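PDB 4ASM: beta-agarase D from Zobellia galactanivorans, which hydrolyses the beta-1,4-galactosidic linkages of agarose internally and with retention of anomeric configuration, its GH16 catalytic domain being the part crystallised here. Local coordinates for residues Y8-V13 against V353-V358. Numbering follows the deposited sequence.
Sequences YDWDNV and VDWIRV. With CA (calcium ion), chain B.
Asp9 and Asp354 meet at a calcium ion that ties two overlapping type I turns near the N-terminus to strand 350-362 of the GH16 beta-sandwich. Asp9 OD2 binds the metal at 2.3 Å. Asp354 grips it twice, through its backbone O and through OD1 at 2.4 Å, while OD2 makes a salt bridge to Arg138, the residue opposite the classic beta bulge at Asp354 and Trp355. Asp34, Asn36, Gly89 and a water complete the site.

Next to the calcium site, Trp10 CB sits over the centre of the Trp355 six-membered ring, 3.9 Å from its centroid, and the indole of Trp10 turns its edge to the Trp355 face in an offset edge-to-face pair, planes 69° apart. Chi1 of 54° sets Trp10 CG between the backbone N and the carbonyl carbon, and chi2 of 74° turns the indole. Arg357 CB lies over one face of that indole, 3.8 Å from the centroid of its six-membered ring, and Tyr8 CB covers the opposite face nearer the rim. An alanine in place of Trp10 would probably open a gap between Tyr8 and Arg357 and strip the Trp355 side chain of its edge-on partner.

The guanidinium of Arg357, salt-bridged to Glu136, reaches the second turn, where NH2 makes a weak bond to Val13 O and NH1 a firmer one at 3.0 Å, the oxygen lying nearly in the guanidinium plane.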
ATOM      1  N   TYR A   8      -4.924  13.194 -20.898  1.00 15.12           N
ATOM      2  CA  TYR A   8      -4.411  12.137 -20.022  1.00 13.48           C
ATOM      3  C   TYR A   8      -5.365  10.964 -20.032  1.00 12.56           C
ATOM      4  O   TYR A   8      -6.565  11.147 -20.272  1.00 12.17           O
ATOM      5  CB  TYR A   8      -4.308  12.630 -18.588  1.00 13.33           C
ATOM      6  CG  TYR A   8      -3.441  13.845 -18.387  1.00 14.02           C
ATOM      7  CD1 TYR A   8      -2.063  13.730 -18.326  1.00 13.43           C
ATOM      8  CD2 TYR A   8      -4.010  15.106 -18.236  1.00 13.46           C
ATOM      9  CE1 TYR A   8      -1.267  14.844 -18.126  1.00 14.49           C
ATOM     10  CE2 TYR A   8      -3.219  16.233 -18.037  1.00 14.22           C
ATOM     11  CZ  TYR A   8      -1.852  16.082 -17.978  1.00 14.29           C
ATOM     12  OH  TYR A   8      -1.055  17.195 -17.800  1.00 18.22           O
ATOM     13  N   ASP A   9      -4.839   9.776 -19.727  1.00 11.19           N
ATOM     14  CA  ASP A   9      -5.654   8.555 -19.690  1.00 11.09           C
ATOM     15  C   ASP A   9      -6.875   8.658 -18.791  1.00 10.96           C
ATOM     16  O   ASP A   9      -7.889   7.981 -19.047  1.00 11.60           O
ATOM     17  CB  ASP A   9      -4.820   7.362 -19.212  1.00 11.08           C
ATOM     18  CG  ASP A   9      -3.819   6.878 -20.242  1.00 13.27           C
ATOM     19  OD1 ASP A   9      -3.912   7.263 -21.435  1.00 13.37           O
ATOM     20  OD2 ASP A   9      -2.941   6.071 -19.872  1.00 14.12           O
ATOM     21  N   TRP A  10      -6.767   9.465 -17.739  1.00  9.93           N
ATOM     22  CA  TRP A  10      -7.799   9.573 -16.713  1.00  9.78           C
ATOM     23  C   TRP A  10      -8.776  10.702 -16.995  1.00 10.69           C
ATOM     24  O   TRP A  10      -9.625  11.015 -16.163  1.00 10.38           O
ATOM     25  CB  TRP A  10      -7.175   9.810 -15.327  1.00  9.47           C
ATOM     26  CG  TRP A  10      -6.238  10.990 -15.291  1.00  8.26           C
ATOM     27  CD1 TRP A  10      -6.578  12.321 -15.314  1.00  9.60           C
ATOM     28  CD2 TRP A  10      -4.807  10.940 -15.255  1.00  7.31           C
ATOM     29  NE1 TRP A  10      -5.445  13.096 -15.271  1.00  8.61           N
ATOM     30  CE2 TRP A  10      -4.345  12.278 -15.250  1.00  6.20           C
ATOM     31  CE3 TRP A  10      -3.866   9.894 -15.199  1.00  7.45           C
ATOM     32  CZ2 TRP A  10      -2.984  12.598 -15.185  1.00  7.91           C
ATOM     33  CZ3 TRP A  10      -2.506  10.224 -15.162  1.00  8.81           C
ATOM     34  CH2 TRP A  10      -2.087  11.561 -15.162  1.00  8.74           C
ATOM     35  N   ASP A  11      -8.652  11.362 -18.148  1.00 11.43           N
ATOM     36  CA  ASP A  11      -9.471  12.547 -18.383  1.00 12.95           C
ATOM     37  C   ASP A  11     -10.972  12.281 -18.204  1.00 12.63           C
ATOM     38  O   ASP A  11     -11.679  13.127 -17.676  1.00 13.63           O
ATOM     39  CB  ASP A  11      -9.209  13.119 -19.770  1.00 13.32           C
ATOM     40  CG  ASP A  11      -7.947  13.964 -19.835  1.00 16.25           C
ATOM     41  OD1 ASP A  11      -7.375  14.320 -18.782  1.00 17.89           O
ATOM     42  OD2 ASP A  11      -7.531  14.273 -20.967  1.00 19.49           O
ATOM     43  N   ASN A  12     -11.421  11.105 -18.637  1.00 12.53           N
ATOM     44  CA  ASN A  12     -12.848  10.749 -18.608  1.00 12.03           C
ATOM     45  C   ASN A  12     -13.322  10.137 -17.287  1.00 11.33           C
ATOM     46  O   ASN A  12     -14.488   9.748 -17.153  1.00 10.71           O
ATOM     47  CB  ASN A  12     -13.184   9.789 -19.765  1.00 12.68           C
ATOM     48  CG  ASN A  12     -12.818  10.360 -21.135  1.00 11.85           C
ATOM     49  OD1 ASN A  12     -12.825  11.579 -21.344  1.00 12.25           O
ATOM     50  ND2 ASN A  12     -12.497   9.467 -22.071  1.00 13.31           N
ATOM     51  N   VAL A  13     -12.418  10.056 -16.315  1.00  9.90           N
ATOM     52  CA  VAL A  13     -12.683   9.306 -15.091  1.00  9.79           C
ATOM     53  C   VAL A  13     -12.964  10.243 -13.933  1.00  9.62           C
ATOM     54  O   VAL A  13     -12.093  11.007 -13.520  1.00  9.43           O
ATOM     55  CB  VAL A  13     -11.469   8.425 -14.727  1.00  8.85           C
ATOM     56  CG1 VAL A  13     -11.787   7.553 -13.506  1.00  9.88           C
ATOM     57  CG2 VAL A  13     -11.012   7.567 -15.917  1.00  9.97           C
ATOM     58  N   VAL A 353       0.640  -0.885 -14.098  1.00  6.54           N
ATOM     59  CA  VAL A 353      -0.066   0.329 -13.710  1.00  6.06           C
ATOM     60  C   VAL A 353      -0.286   1.191 -14.960  1.00  6.56           C
ATOM     61  O   VAL A 353       0.649   1.701 -15.582  1.00  6.91           O
ATOM     62  CB  VAL A 353       0.662   1.131 -12.605  1.00  5.97           C
ATOM     63  CG1 VAL A 353      -0.158   2.353 -12.194  1.00  6.57           C
ATOM     64  CG2 VAL A 353       0.966   0.230 -11.370  1.00  5.59           C
ATOM     65  N   ASP A 354      -1.548   1.330 -15.329  1.00  6.19           N
ATOM     66  CA  ASP A 354      -1.922   2.128 -16.489  1.00  6.81           C
ATOM     67  C   ASP A 354      -1.650   3.607 -16.243  1.00  7.18           C
ATOM     68  O   ASP A 354      -1.150   4.317 -17.129  1.00  7.71           O
ATOM     69  CB  ASP A 354      -3.402   1.864 -16.762  1.00  7.03           C
ATOM     70  CG  ASP A 354      -3.929   2.531 -18.032  1.00  8.43           C
ATOM     71  OD1 ASP A 354      -3.138   3.020 -18.879  1.00 10.06           O
ATOM     72  OD2 ASP A 354      -5.162   2.548 -18.180  1.00 10.33           O
ATOM     73  N   TRP A 355      -1.975   4.067 -15.039  1.00  6.85           N
ATOM     74  CA  TRP A 355      -1.770   5.459 -14.674  1.00  6.47           C
ATOM     75  C   TRP A 355      -1.864   5.652 -13.175  1.00  6.79           C
ATOM     76  O   TRP A 355      -2.474   4.853 -12.469  1.00  6.33           O
ATOM     77  CB  TRP A 355      -2.758   6.383 -15.389  1.00  7.21           C
ATOM     78  CG  TRP A 355      -4.239   6.066 -15.317  1.00  6.84           C
ATOM     79  CD1 TRP A 355      -4.989   5.544 -16.333  1.00  6.87           C
ATOM     80  CD2 TRP A 355      -5.172   6.358 -14.244  1.00  6.14           C
ATOM     81  NE1 TRP A 355      -6.309   5.457 -15.958  1.00  7.40           N
ATOM     82  CE2 TRP A 355      -6.449   5.942 -14.686  1.00  6.62           C
ATOM     83  CE3 TRP A 355      -5.045   6.885 -12.948  1.00  6.20           C
ATOM     84  CZ2 TRP A 355      -7.601   6.058 -13.888  1.00  7.01           C
ATOM     85  CZ3 TRP A 355      -6.192   6.998 -12.151  1.00  7.23           C
ATOM     86  CH2 TRP A 355      -7.459   6.593 -12.635  1.00  7.39           C
ATOM     87  N   ILE A 356      -1.237   6.724 -12.703  1.00  6.18           N
ATOM     88  CA  ILE A 356      -1.392   7.197 -11.344  1.00  6.38           C
ATOM     89  C   ILE A 356      -1.549   8.712 -11.396  1.00  6.43           C
ATOM     90  O   ILE A 356      -0.750   9.415 -12.032  1.00  7.20           O
ATOM     91  CB  ILE A 356      -0.220   6.724 -10.430  1.00  5.80           C
ATOM     92  CG1 ILE A 356      -0.472   7.096  -8.959  1.00  6.39           C
ATOM     93  CG2 ILE A 356       1.136   7.226 -10.958  1.00  6.78           C
ATOM     94  CD1 ILE A 356       0.505   6.432  -8.015  1.00  6.91           C
ATOM     95  N   ARG A 357      -2.597   9.205 -10.745  1.00  6.36           N
ATOM     96  CA  ARG A 357      -2.888  10.632 -10.756  1.00  6.24           C
ATOM     97  C   ARG A 357      -2.928  11.168  -9.332  1.00  6.56           C
ATOM     98  O   ARG A 357      -3.318  10.458  -8.391  1.00  7.55           O
ATOM     99  CB  ARG A 357      -4.215  10.906 -11.486  1.00  6.60           C
ATOM    100  CG  ARG A 357      -5.459  10.354 -10.827  1.00  6.56           C
ATOM    101  CD  ARG A 357      -6.656  10.558 -11.759  1.00  6.33           C
ATOM    102  NE  ARG A 357      -7.883   9.976 -11.237  1.00  7.44           N
ATOM    103  CZ  ARG A 357      -9.093  10.281 -11.693  1.00  9.33           C
ATOM    104  NH1 ARG A 357      -9.235  11.192 -12.663  1.00  9.60           N
ATOM    105  NH2 ARG A 357     -10.150   9.656 -11.202  1.00  9.69           N
ATOM    106  N   VAL A 358      -2.537  12.430  -9.189  1.00  6.53           N
ATOM    107  CA  VAL A 358      -2.419  13.070  -7.891  1.00  7.14           C
ATOM    108  C   VAL A 358      -3.111  14.418  -8.004  1.00  7.81           C
ATOM    109  O   VAL A 358      -2.811  15.184  -8.929  1.00  8.22           O
ATOM    110  CB  VAL A 358      -0.939  13.272  -7.522  1.00  6.78           C
ATOM    111  CG1 VAL A 358      -0.815  13.990  -6.194  1.00  7.54           C
ATOM    112  CG2 VAL A 358      -0.208  11.929  -7.484  1.00  6.26           C
TER
HETATM  113 CA    CA B1359      -1.367   4.399 -19.602  1.00  8.99          CA
HETATM  114  O   HOH W   1      -2.297   3.352 -21.583  1.00 13.14           O